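Local coordinates for protein putative Xylose isomerase (PDB 3QXB) that binds iron(III) and manganese(II) ions within a xylose isomerase-like TIM barrel and may act as an isomerase, at residues M174-P179 and W239-H244; V212-A217 and A227-W232; S88-L93 and G132-S137; L84-T89 and M126-T131; A191-L196 and D234-W239. All coordinates share one frame; numbering follows the deposited sequence.

Contact 1. Residues M174-P179 and W239-H244; sequences MLYVEP and WIAAYH. With FE (Fe (III) ion), chain E.
This is the metal site of the TIM barrel: E178 of segment 174-179 and H244, on strand 240-245, both hold the iron(III) ion. E178 OE2 lies 2.2 Å from the iron and H244 ND1 also 2.2 Å from it; two waters, D213 and E286 complete the shell. E178 extends with CG anti to the backbone N (chi1 169°), and its OE2 comes in at the edge of the H244 ring, carboxylate and imidazole planes 77° apart. The 3.2 Å between E178 OE2 and H244 ND1 comes from sharing the metal and is not a hydrogen bond. On its far side H244 NE2 is hydrogen-bonded to Q53.

Further back, the strand axes are 8.8 Å apart, since strand 208-213 runs between them, and side chains bridge the gap. A241 CB sits at the edge of the Y176 ring, 3.9 Å from Y176 CE1, and the selenium of the selenomethionine M174 reaches the same methyl. A water 2.7 Å from Y176 OH donates a hydrogen bond to A241 O.

With one ring nitrogen bound to iron and the other to Q53, the imidazole is probably fixed in its rotation, while apolar packing and a single water join the strands behind the metal.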
# COMPACT_ATOMS: atom_id res chain seq x y z
N MSE A 174 24.28 -7.76 3.51
CA MSE A 174 23.61 -7.07 4.61
C MSE A 174 22.10 -7.12 4.54
O MSE A 174 21.49 -7.18 3.44
CB MSE A 174 24.11 -5.61 4.69
CG MSE A 174 23.66 -4.84 5.92
SE MSE A 174 24.54 -3.09 6.02
CE MSE A 174 26.32 -3.64 6.49
N LEU A 175 21.48 -7.15 5.72
CA LEU A 175 20.02 -6.95 5.84
C LEU A 175 19.75 -5.69 6.68
O LEU A 175 20.57 -5.35 7.57
CB LEU A 175 19.34 -8.15 6.48
CG LEU A 175 19.39 -9.46 5.75
CD1 LEU A 175 18.65 -10.52 6.63
CD2 LEU A 175 18.80 -9.37 4.29
N TYR A 176 18.63 -5.02 6.41
CA TYR A 176 18.24 -3.85 7.21
C TYR A 176 16.86 -3.99 7.86
O TYR A 176 15.96 -4.62 7.30
CB TYR A 176 18.19 -2.55 6.42
CG TYR A 176 19.37 -2.23 5.56
CD1 TYR A 176 20.50 -1.63 6.08
CD2 TYR A 176 19.32 -2.45 4.22
CE1 TYR A 176 21.55 -1.29 5.26
CE2 TYR A 176 20.34 -2.13 3.42
CZ TYR A 176 21.46 -1.57 3.93
OH TYR A 176 22.45 -1.26 3.08
N VAL A 177 16.72 -3.38 9.04
CA VAL A 177 15.46 -3.22 9.73
C VAL A 177 15.20 -1.73 9.84
O VAL A 177 16.07 -0.98 10.28
CB VAL A 177 15.49 -3.82 11.16
CG1 VAL A 177 14.17 -3.52 11.89
CG2 VAL A 177 15.76 -5.30 11.07
N GLU A 178 13.99 -1.29 9.48
CA GLU A 178 13.62 0.12 9.59
C GLU A 178 12.71 0.34 10.77
O GLU A 178 11.56 -0.13 10.74
CB GLU A 178 12.88 0.60 8.31
CG GLU A 178 12.24 1.94 8.44
CD GLU A 178 11.68 2.48 7.12
OE1 GLU A 178 11.32 1.69 6.23
OE2 GLU A 178 11.56 3.71 7.00
N PRO A 179 13.18 1.05 11.81
CA PRO A 179 12.27 1.35 12.89
C PRO A 179 11.12 2.28 12.47
O PRO A 179 11.25 3.06 11.50
CB PRO A 179 13.16 2.02 13.94
CG PRO A 179 14.51 1.46 13.68
CD PRO A 179 14.57 1.41 12.18
N TRP A 239 25.23 1.05 14.53
CA TRP A 239 24.40 0.19 13.72
C TRP A 239 23.63 0.83 12.56
O TRP A 239 23.02 0.12 11.79
CB TRP A 239 23.40 -0.53 14.61
CG TRP A 239 24.01 -1.42 15.66
CD1 TRP A 239 24.77 -2.55 15.48
CD2 TRP A 239 23.89 -1.25 17.07
NE1 TRP A 239 25.14 -3.08 16.71
CE2 TRP A 239 24.60 -2.30 17.70
CE3 TRP A 239 23.23 -0.31 17.87
CZ2 TRP A 239 24.66 -2.44 19.07
CZ3 TRP A 239 23.29 -0.45 19.26
CH2 TRP A 239 24.01 -1.50 19.84
N ILE A 240 23.63 2.16 12.44
CA ILE A 240 22.81 2.84 11.43
C ILE A 240 23.64 2.90 10.15
O ILE A 240 24.62 3.63 10.08
CB ILE A 240 22.41 4.25 11.90
CG1 ILE A 240 21.52 4.19 13.15
CG2 ILE A 240 21.71 4.99 10.81
CD1 ILE A 240 21.39 5.58 13.89
N ALA A 241 23.28 2.08 9.16
CA ALA A 241 24.09 1.92 7.93
C ALA A 241 23.52 2.68 6.74
O ALA A 241 24.19 2.84 5.73
CB ALA A 241 24.21 0.45 7.57
N ALA A 242 22.28 3.13 6.85
CA ALA A 242 21.61 3.91 5.80
C ALA A 242 20.39 4.66 6.37
O ALA A 242 19.91 4.35 7.47
CB ALA A 242 21.22 3.01 4.60
N TYR A 243 19.91 5.66 5.63
CA TYR A 243 18.79 6.48 6.05
C TYR A 243 17.74 6.65 4.96
O TYR A 243 18.04 6.53 3.77
CB TYR A 243 19.29 7.87 6.41
CG TYR A 243 20.31 7.92 7.52
CD1 TYR A 243 21.64 7.68 7.25
CD2 TYR A 243 19.96 8.28 8.82
CE1 TYR A 243 22.59 7.74 8.27
CE2 TYR A 243 20.91 8.34 9.83
CZ TYR A 243 22.23 8.07 9.55
OH TYR A 243 23.24 8.14 10.53
N HIS A 244 16.51 6.96 5.38
CA HIS A 244 15.52 7.56 4.50
C HIS A 244 15.41 9.01 4.93
O HIS A 244 15.32 9.31 6.14
CB HIS A 244 14.16 6.91 4.60
CG HIS A 244 14.09 5.56 4.00
ND1 HIS A 244 13.10 4.64 4.32
CD2 HIS A 244 14.88 4.96 3.08
CE1 HIS A 244 13.33 3.53 3.65
NE2 HIS A 244 14.40 3.69 2.89
FE FE E . 11.07 4.91 5.25
O HOH W 1 24.46 0.24 4.02
O HOH W 2 8.77 4.76 5.49
O HOH W 3 10.56 2.95 4.21

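Contact 2. Residues V212-A217 and A227-W232; sequences VDWGHA and ADMDHW. With FE (Fe (III) ion), chain E; MN (manganese (II) ion), chain G.
This is apolar packing of V212, W214 and A217 against M229 and W232, where strand 208-213 turns into helix 214-217 and meets the start of helix 229-236 beside the barrel's two-metal site. The selenomethionine M229 does most of the filling. Its chain folds back at chi2 (-68°) and chi3 (-65°) to lie over one face of W214, with M229 CG 3.5 Å from the centroid of the six-membered ring. The selenium makes a Met-aromatic contact above the five-membered ring, 4.3 Å from its centroid. M229 CE goes on to meet V212 CG1 tip to tip.

A217 CB touches two partners: it is 3.4 Å from M229 SE and lies over the face of W232, 3.5 Å from W232 NE1. One water ties the backbone in as well: it donates to A217 O at 2.8 Å and accepts from W232 NE1.

Turned away from helix 229-236 are the metal ligands. D213 OD2 is 2.2 Å from the iron, and H216 NE2 is 2.2 Å from the manganese. One turn thus combines metal ligands with apolar, aromatic packing, and the D213 carboxylate divides its work: OD2 binds iron, while OD1 caps the short helix at G215 N and accepts from Q246.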
# COMPACT_ATOMS: atom_id res chain seq x y z
N VAL A 212 17.43 4.18 9.21
CA VAL A 212 16.60 5.06 10.03
C VAL A 212 15.97 6.13 9.15
O VAL A 212 16.65 6.76 8.36
CB VAL A 212 17.38 5.67 11.18
CG1 VAL A 212 16.60 6.80 11.89
CG2 VAL A 212 17.82 4.55 12.15
N ASP A 213 14.66 6.28 9.26
CA ASP A 213 13.93 7.21 8.44
C ASP A 213 13.71 8.47 9.28
O ASP A 213 13.17 8.39 10.38
CB ASP A 213 12.60 6.60 8.04
CG ASP A 213 11.82 7.46 7.09
OD1 ASP A 213 11.89 8.70 7.25
OD2 ASP A 213 11.16 6.89 6.20
N TRP A 214 14.19 9.60 8.79
CA TRP A 214 14.17 10.84 9.58
C TRP A 214 12.73 11.19 10.03
O TRP A 214 12.53 11.71 11.12
CB TRP A 214 14.78 12.00 8.77
CG TRP A 214 16.26 12.08 8.84
CD1 TRP A 214 17.16 11.20 8.31
CD2 TRP A 214 17.03 13.12 9.45
NE1 TRP A 214 18.43 11.62 8.56
CE2 TRP A 214 18.39 12.80 9.26
CE3 TRP A 214 16.71 14.31 10.11
CZ2 TRP A 214 19.43 13.60 9.73
CZ3 TRP A 214 17.77 15.13 10.60
CH2 TRP A 214 19.10 14.76 10.40
N GLY A 215 11.74 10.87 9.22
CA GLY A 215 10.35 11.16 9.56
C GLY A 215 9.81 10.27 10.67
O GLY A 215 8.87 10.66 11.38
N HIS A 216 10.37 9.08 10.81
CA HIS A 216 9.98 8.17 11.86
C HIS A 216 10.62 8.58 13.20
O HIS A 216 9.95 8.59 14.21
CB HIS A 216 10.42 6.78 11.51
CG HIS A 216 9.78 6.22 10.29
ND1 HIS A 216 9.98 4.91 9.89
CD2 HIS A 216 8.91 6.76 9.39
CE1 HIS A 216 9.28 4.69 8.79
NE2 HIS A 216 8.61 5.79 8.47
N ALA A 217 11.90 8.91 13.18
CA ALA A 217 12.59 9.36 14.39
C ALA A 217 12.01 10.68 14.91
O ALA A 217 11.97 10.92 16.12
CB ALA A 217 14.09 9.51 14.13
N ALA A 227 12.25 12.89 20.07
CA ALA A 227 12.04 13.01 18.63
C ALA A 227 13.14 13.86 18.06
O ALA A 227 12.91 14.98 17.65
CB ALA A 227 10.65 13.63 18.30
N ASP A 228 14.36 13.33 18.04
CA ASP A 228 15.44 13.93 17.26
C ASP A 228 16.61 12.99 17.05
O ASP A 228 16.80 12.02 17.79
CB ASP A 228 15.93 15.24 17.86
CG ASP A 228 16.86 15.06 19.05
OD1 ASP A 228 16.89 13.97 19.64
OD2 ASP A 228 17.53 16.04 19.41
N MSE A 229 17.42 13.32 16.06
CA MSE A 229 18.35 12.36 15.52
C MSE A 229 19.56 12.18 16.39
O MSE A 229 20.14 11.12 16.34
CB MSE A 229 18.71 12.69 14.08
CG MSE A 229 17.55 12.46 13.10
SE MSE A 229 17.10 10.61 12.91
CE MSE A 229 18.75 10.03 12.12
N ASP A 230 19.92 13.17 17.22
CA ASP A 230 21.08 13.01 18.12
C ASP A 230 20.82 11.89 19.12
O ASP A 230 21.74 11.19 19.52
CB ASP A 230 21.43 14.30 18.88
CG ASP A 230 21.98 15.39 17.97
OD1 ASP A 230 22.88 15.12 17.14
OD2 ASP A 230 21.52 16.53 18.11
N HIS A 231 19.56 11.73 19.53
CA HIS A 231 19.19 10.66 20.46
C HIS A 231 19.38 9.30 19.77
O HIS A 231 19.76 8.31 20.39
CB HIS A 231 17.75 10.84 20.93
CG HIS A 231 17.22 9.70 21.74
ND1 HIS A 231 17.69 9.42 23.01
CD2 HIS A 231 16.26 8.78 21.48
CE1 HIS A 231 17.07 8.35 23.47
NE2 HIS A 231 16.19 7.94 22.57
N TRP A 232 19.14 9.26 18.46
CA TRP A 232 19.31 8.03 17.69
C TRP A 232 20.81 7.70 17.58
O TRP A 232 21.21 6.55 17.81
CB TRP A 232 18.58 8.12 16.34
CG TRP A 232 17.14 7.77 16.52
CD1 TRP A 232 16.16 8.57 16.98
CD2 TRP A 232 16.55 6.47 16.33
NE1 TRP A 232 14.98 7.87 17.08
CE2 TRP A 232 15.20 6.57 16.68
CE3 TRP A 232 17.05 5.24 15.90
CZ2 TRP A 232 14.33 5.50 16.60
CZ3 TRP A 232 16.19 4.15 15.83
CH2 TRP A 232 14.84 4.29 16.18
FE FE E . 11.07 4.91 5.25
MN MN G . 7.44 6.22 6.70
O HOH W 4 12.60 9.24 18.33
O HOH W 2 8.77 4.76 5.49
O HOH W 3 10.56 2.95 4.21
O HOH W 5 5.59 5.07 5.60

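Contact 3. Residues S88-L93 and G132-S137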
# COMPACT_ATOMS: atom_id res chain seq x y z
N SER A 88 20.54 -1.32 -2.54
CA SER A 88 19.67 -2.19 -1.79
C SER A 88 18.32 -2.16 -2.40
O SER A 88 17.99 -1.29 -3.19
CB SER A 88 19.54 -1.76 -0.33
OG SER A 88 19.23 -0.38 -0.22
N THR A 89 17.54 -3.16 -2.04
CA THR A 89 16.13 -3.24 -2.32
C THR A 89 15.51 -3.06 -0.97
O THR A 89 16.17 -3.23 0.07
CB THR A 89 15.66 -4.61 -2.92
OG1 THR A 89 15.96 -5.68 -2.02
CG2 THR A 89 16.27 -4.88 -4.32
N PHE A 90 14.24 -2.66 -0.95
CA PHE A 90 13.57 -2.35 0.30
C PHE A 90 12.07 -2.45 0.18
O PHE A 90 11.52 -2.08 -0.83
CB PHE A 90 13.93 -0.94 0.77
CG PHE A 90 14.06 -0.83 2.28
CD1 PHE A 90 15.26 -1.11 2.89
CD2 PHE A 90 12.98 -0.46 3.08
CE1 PHE A 90 15.39 -1.09 4.26
CE2 PHE A 90 13.12 -0.42 4.45
CZ PHE A 90 14.31 -0.71 5.03
N GLY A 91 11.43 -2.88 1.27
CA GLY A 91 9.96 -2.89 1.40
C GLY A 91 9.31 -1.55 1.15
O GLY A 91 9.88 -0.48 1.48
N GLY A 92 8.13 -1.62 0.56
CA GLY A 92 7.30 -0.46 0.31
C GLY A 92 5.91 -0.68 0.91
O GLY A 92 5.76 -1.39 1.92
N LEU A 93 4.90 -0.03 0.31
CA LEU A 93 3.55 -0.04 0.91
C LEU A 93 2.86 -1.36 0.81
O LEU A 93 2.16 -1.73 1.73
CB LEU A 93 2.66 1.15 0.39
CG LEU A 93 3.34 2.54 0.66
CD1 LEU A 93 2.45 3.77 0.33
CD2 LEU A 93 3.96 2.74 2.11
N GLY A 132 16.10 -4.88 2.97
CA GLY A 132 15.55 -4.66 4.29
C GLY A 132 14.08 -4.25 4.27
O GLY A 132 13.46 -4.07 3.19
N MSE A 133 13.52 -4.11 5.46
CA MSE A 133 12.15 -3.71 5.65
C MSE A 133 11.92 -3.39 7.14
O MSE A 133 12.76 -3.72 7.98
CB MSE A 133 11.21 -4.84 5.20
CG MSE A 133 11.48 -6.20 5.89
SE MSE A 133 10.43 -7.73 5.32
CE MSE A 133 8.84 -7.31 6.31
N PRO A 134 10.77 -2.77 7.45
CA PRO A 134 10.33 -2.73 8.84
C PRO A 134 10.13 -4.14 9.35
O PRO A 134 9.84 -5.05 8.58
CB PRO A 134 9.01 -1.96 8.79
CG PRO A 134 9.00 -1.27 7.43
CD PRO A 134 9.86 -2.06 6.53
N PHE A 135 10.30 -4.31 10.65
CA PHE A 135 10.36 -5.62 11.25
C PHE A 135 9.01 -6.34 11.25
O PHE A 135 8.97 -7.56 11.18
CB PHE A 135 10.86 -5.47 12.70
CG PHE A 135 11.44 -6.72 13.29
CD1 PHE A 135 12.57 -7.29 12.76
CD2 PHE A 135 10.92 -7.25 14.44
CE1 PHE A 135 13.15 -8.38 13.36
CE2 PHE A 135 11.49 -8.37 15.02
CZ PHE A 135 12.59 -8.93 14.48
N GLY A 136 7.92 -5.59 11.35
CA GLY A 136 6.57 -6.20 11.43
C GLY A 136 5.70 -5.50 12.44
O GLY A 136 6.09 -4.46 13.00
N SER A 137 4.53 -6.06 12.69
CA SER A 137 3.52 -5.34 13.43
C SER A 137 2.68 -6.23 14.31
O SER A 137 2.22 -7.28 13.87
CB SER A 137 2.63 -4.63 12.39
OG SER A 137 1.67 -3.81 12.99
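F90 lays one face of its ring over the peptide that joins G132 to M133, toward the C-terminal side of strands 85-90 and 130-133, two parallel neighbours of the TIM barrel. This is the tight part of the contact. G132 O stands 3.3 Å above the ring plane, over its centre, and M133 N sits over the same face nearer the rim, 3.5 Å from F90 CZ. Because G132 has no side chain, the ring can settle this close to the backbone, with F90 CE1 3.6 Å from G132 CA. An unusual chi1 of -144° carries the ring over the neighbouring strand. F90 also touches E178 and meets the H244 ring edge-to-face, so the phenyl packs against two iron ligands.

The backbone grip is uneven. G132 N donates to T89 O in a weak bond of 3.3 Å, whereas the bond one step on is better formed. Beyond G91 and M133 the chains part; G91 and P134 are partly exposed, and the side-chain contact here is F90 CE2 to P134 CD, 4.2 Å. M133, a selenomethionine, turns the end of its chain away from segment 88-93, and S137 packs on K31 of the second subunit. The last firm link before this divergence is G91 N to G132 O at 3.0 Å, with the donor in the carbonyl plane and an N-H...O angle of 163°.

Contact 4. Residues L84-T89 and M126-T131; sequences LTIEST and MEVPAT
Strands 85-90 and 130-133 run parallel as neighbours in the barrel, and segment 126-131 comes up to segment 84-89 from the end of helix 106-125, which stops in a Schellman motif with E127 at positive phi. One backbone hydrogen bond joins the two segments, T89 N to A130 O at 3.1 Å. The same carbonyl receives a CA-H...O contact from S88 CA, and T131 CA makes another to T89 O.

T89 and T131 put their side chains on the face of the sheet that helix 106-125 covers. T89 OG1 and T131 OG1 are hydrogen-bonded at 2.6 Å; either could be the donor. T131 OG1 is swung opposite its own backbone N (chi1 -166°), which turns it toward T89. Each hydroxyl has a second partner, T123 for T89 and Y56 for T131.

Before the strand begins, V128 wedges against the passing chain. V128 CG1 is 3.5 Å from S88 CA, and V128 CG2 meets I86 CG2 at 3.7 Å. The selenomethionine M126 touches both I86 and T89 with the end of its chain: its selenium lies 3.8 Å from T89 CG2, and M126 CE is 4.1 Å from I86 CD1. P129 CD rests 3.7 Å from E87 O, while the E87 carboxylate points off to K21 and T282. On the other face S88 and A130 both pack on Y176.

The threonine hydroxyls form a chain from T123 through T89 and T131 to Y56, so the buried hydroxyls of T89 and T131 each have two partners between sheet and helix.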
# COMPACT_ATOMS: atom_id res chain seq x y z
N LEU A 84 24.34 3.77 -12.69
CA LEU A 84 23.75 3.94 -11.35
C LEU A 84 24.02 2.69 -10.51
O LEU A 84 24.17 1.58 -11.02
CB LEU A 84 22.24 4.21 -11.46
CG LEU A 84 21.87 5.34 -12.45
CD1 LEU A 84 20.40 5.36 -12.66
CD2 LEU A 84 22.40 6.74 -12.03
N THR A 85 24.06 2.87 -9.20
CA THR A 85 24.29 1.78 -8.28
C THR A 85 23.07 1.57 -7.43
O THR A 85 22.76 2.41 -6.59
CB THR A 85 25.48 2.11 -7.34
OG1 THR A 85 26.64 2.35 -8.14
CG2 THR A 85 25.76 0.98 -6.34
N ILE A 86 22.40 0.44 -7.65
CA ILE A 86 21.36 -0.04 -6.75
C ILE A 86 22.01 -0.72 -5.52
O ILE A 86 22.51 -1.86 -5.59
CB ILE A 86 20.38 -0.97 -7.42
CG1 ILE A 86 19.73 -0.31 -8.64
CG2 ILE A 86 19.27 -1.43 -6.37
CD1 ILE A 86 18.64 -1.15 -9.27
N GLU A 87 22.09 0.07 -4.44
CA GLU A 87 22.67 -0.36 -3.18
C GLU A 87 21.85 -1.36 -2.37
O GLU A 87 22.41 -2.19 -1.61
CB GLU A 87 22.97 0.90 -2.32
CG GLU A 87 24.02 1.76 -2.99
CD GLU A 87 24.51 2.92 -2.12
OE1 GLU A 87 23.68 3.67 -1.59
OE2 GLU A 87 25.74 3.06 -2.00
N SER A 88 20.54 -1.32 -2.54
CA SER A 88 19.67 -2.19 -1.79
C SER A 88 18.32 -2.16 -2.40
O SER A 88 17.99 -1.29 -3.19
CB SER A 88 19.54 -1.76 -0.33
OG SER A 88 19.23 -0.38 -0.22
N THR A 89 17.54 -3.16 -2.04
CA THR A 89 16.13 -3.24 -2.32
C THR A 89 15.51 -3.06 -0.97
O THR A 89 16.17 -3.23 0.07
CB THR A 89 15.66 -4.61 -2.92
OG1 THR A 89 15.96 -5.68 -2.02
CG2 THR A 89 16.27 -4.88 -4.32
N MSE A 126 18.96 -9.81 -8.91
CA MSE A 126 19.39 -8.46 -9.34
C MSE A 126 20.87 -8.18 -9.16
O MSE A 126 21.35 -7.17 -9.64
CB MSE A 126 18.60 -7.36 -8.62
CG MSE A 126 17.15 -7.39 -8.91
SE MSE A 126 16.05 -6.20 -7.90
CE MSE A 126 16.40 -4.59 -8.89
N GLU A 127 21.56 -9.08 -8.44
CA GLU A 127 22.93 -8.87 -7.96
C GLU A 127 23.05 -7.61 -7.12
O GLU A 127 24.04 -6.89 -7.18
CB GLU A 127 23.94 -8.92 -9.10
CG GLU A 127 23.89 -10.21 -9.87
CD GLU A 127 24.77 -10.18 -11.10
OE1 GLU A 127 25.70 -9.33 -11.20
OE2 GLU A 127 24.55 -11.04 -11.97
N VAL A 128 22.03 -7.36 -6.30
CA VAL A 128 22.05 -6.27 -5.36
C VAL A 128 22.47 -6.85 -4.00
O VAL A 128 22.02 -7.93 -3.60
CB VAL A 128 20.66 -5.60 -5.32
CG1 VAL A 128 20.51 -4.60 -4.17
CG2 VAL A 128 20.39 -4.95 -6.64
N PRO A 129 23.32 -6.13 -3.27
CA PRO A 129 23.96 -6.68 -2.07
C PRO A 129 23.17 -6.70 -0.77
O PRO A 129 23.57 -7.39 0.16
CB PRO A 129 25.21 -5.81 -1.89
CG PRO A 129 24.98 -4.59 -2.67
CD PRO A 129 23.88 -4.84 -3.68
N ALA A 130 22.04 -6.00 -0.70
CA ALA A 130 21.40 -5.83 0.57
C ALA A 130 19.92 -5.62 0.36
O ALA A 130 19.51 -5.14 -0.70
CB ALA A 130 22.04 -4.62 1.33
N THR A 131 19.14 -5.97 1.37
CA THR A 131 17.69 -5.74 1.38
C THR A 131 17.26 -5.51 2.81
O THR A 131 18.00 -5.81 3.76
CB THR A 131 16.87 -6.89 0.72
OG1 THR A 131 15.51 -6.47 0.46
CG2 THR A 131 16.87 -8.14 1.59

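Contact 5. Residues A191-L196 and D234-W239; sequences ADAARL and DLCQPW
A194 is the bump in this contact, and its methyl drops into a hollow whose walls are L235 O, the C236 thiol and the indole of W239. A194 CB comes within 3.7 Å of L235 O. On one side C236 SG presses on the helix backbone, 3.7 Å from A194 N, and reaches on to A193 CB at 3.9 Å; on another, W239 CZ3 lies 4.0 Å from A194 CA and equally near the methyl.

Small residues make the close approach possible. The CA atoms of A194 and C236 are 5.6 Å apart, near enough for the thiol to settle into the notch between A193 and A194. C236 holds its SG beside its own backbone N (chi1 -61°), which aims the sulfur at this notch. Nearer the solvent, L235 CD1 spreads over the start of segment 191-196, 3.8 Å from A191 N.

No hydrogen bond crosses between the segments; the fit is van der Waals packing. Beneath, A193, C236 and W239 all rest on L210 of strand 208-213. Helices 190-200 and 229-236 thus pack side by side over strand 208-213, which lies between them in the chain, as in the outer helical layer of a TIM barrel.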
# COMPACT_ATOMS: atom_id res chain seq x y z
N ALA A 191 15.80 3.11 21.74
CA ALA A 191 16.02 2.01 22.70
C ALA A 191 15.56 0.63 22.21
O ALA A 191 16.25 -0.35 22.44
CB ALA A 191 15.38 2.33 24.09
N ASP A 192 14.41 0.55 21.53
CA ASP A 192 14.01 -0.68 20.86
C ASP A 192 15.04 -1.10 19.81
O ASP A 192 15.48 -2.26 19.75
CB ASP A 192 12.68 -0.52 20.11
CG ASP A 192 11.47 -0.31 21.01
OD1 ASP A 192 11.48 -0.63 22.21
OD2 ASP A 192 10.45 0.16 20.47
N ALA A 193 15.41 -0.16 18.95
CA ALA A 193 16.37 -0.48 17.89
C ALA A 193 17.72 -0.95 18.47
O ALA A 193 18.29 -1.92 17.98
CB ALA A 193 16.55 0.71 16.94
N ALA A 194 18.21 -0.32 19.54
CA ALA A 194 19.46 -0.77 20.19
C ALA A 194 19.32 -2.20 20.73
O ALA A 194 20.23 -3.00 20.63
CB ALA A 194 19.88 0.19 21.29
N ARG A 195 18.16 -2.53 21.30
CA ARG A 195 17.95 -3.84 21.83
C ARG A 195 17.95 -4.91 20.70
O ARG A 195 18.57 -5.94 20.83
CB ARG A 195 16.63 -3.90 22.61
CG ARG A 195 16.10 -5.34 22.76
CD ARG A 195 14.88 -5.46 23.65
NE ARG A 195 14.58 -6.88 23.88
CZ ARG A 195 13.41 -7.37 24.29
NH1 ARG A 195 12.35 -6.59 24.48
NH2 ARG A 195 13.29 -8.67 24.48
N LEU A 196 17.21 -4.66 19.62
CA LEU A 196 17.18 -5.60 18.51
C LEU A 196 18.57 -5.80 17.99
O LEU A 196 18.97 -6.92 17.78
CB LEU A 196 16.28 -5.10 17.37
CG LEU A 196 16.23 -5.96 16.09
CD1 LEU A 196 15.64 -7.35 16.28
CD2 LEU A 196 15.44 -5.17 15.04
N ASP A 234 23.10 8.67 19.76
CA ASP A 234 23.55 8.32 21.12
C ASP A 234 23.33 6.84 21.44
O ASP A 234 24.18 6.18 22.00
CB ASP A 234 22.86 9.18 22.18
CG ASP A 234 23.27 10.66 22.11
OD1 ASP A 234 24.36 10.96 21.56
OD2 ASP A 234 22.48 11.51 22.58
N LEU A 235 22.18 6.29 21.06
CA LEU A 235 21.86 4.92 21.42
C LEU A 235 22.22 3.90 20.31
O LEU A 235 22.44 2.72 20.60
CB LEU A 235 20.38 4.84 21.80
CG LEU A 235 19.92 5.61 23.05
CD1 LEU A 235 18.54 5.10 23.41
CD2 LEU A 235 20.91 5.53 24.28
N CYS A 236 22.26 4.34 19.05
CA CYS A 236 22.31 3.41 17.90
C CYS A 236 23.39 3.66 16.83
O CYS A 236 23.48 2.92 15.89
CB CYS A 236 20.95 3.38 17.21
SG CYS A 236 19.57 2.82 18.25
N GLN A 237 24.21 4.70 16.98
CA GLN A 237 25.13 5.08 15.90
C GLN A 237 25.90 3.93 15.20
O GLN A 237 25.88 3.88 13.97
CB GLN A 237 26.14 6.14 16.34
CG GLN A 237 27.08 6.48 15.17
CD GLN A 237 27.92 7.72 15.36
OE1 GLN A 237 27.97 8.30 16.43
NE2 GLN A 237 28.57 8.13 14.29
N PRO A 238 26.58 3.05 15.96
CA PRO A 238 27.36 1.99 15.31
C PRO A 238 26.55 1.12 14.34
O PRO A 238 27.13 0.51 13.44
CB PRO A 238 27.86 1.12 16.48
CG PRO A 238 27.67 1.90 17.68
CD PRO A 238 26.64 2.94 17.43
N TRP A 239 25.23 1.05 14.53
CA TRP A 239 24.40 0.19 13.72
C TRP A 239 23.63 0.83 12.56
O TRP A 239 23.02 0.12 11.79
CB TRP A 239 23.40 -0.53 14.61
CG TRP A 239 24.01 -1.42 15.66
CD1 TRP A 239 24.77 -2.55 15.48
CD2 TRP A 239 23.89 -1.25 17.07
NE1 TRP A 239 25.14 -3.08 16.71
CE2 TRP A 239 24.60 -2.30 17.70
CE3 TRP A 239 23.23 -0.31 17.87
CZ2 TRP A 239 24.66 -2.44 19.07
CZ3 TRP A 239 23.29 -0.45 19.26
CH2 TRP A 239 24.01 -1.50 19.84

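In the fold
From the N terminus, contacts 4 and 3 come first. Both open on strand 85-90, sharing S88 and T89, and close on strand 130-133 after the loop through helix 106-125; contact 3 opens and closes a few residues after contact 4, so the two loops cross. Contact 1 opens next, on strand 174-177. Within its loop contact 5 opens on helix 190-200, and inside that contact 2 runs from 212-217 to 227-232. They then close in reverse order: contact 2, contact 5, and contact 1, the last two sharing W239. Strand 174-177 pairs with 130-133, linking the earlier contacts to the later nest, while contacts 1 and 2 meet at the iron.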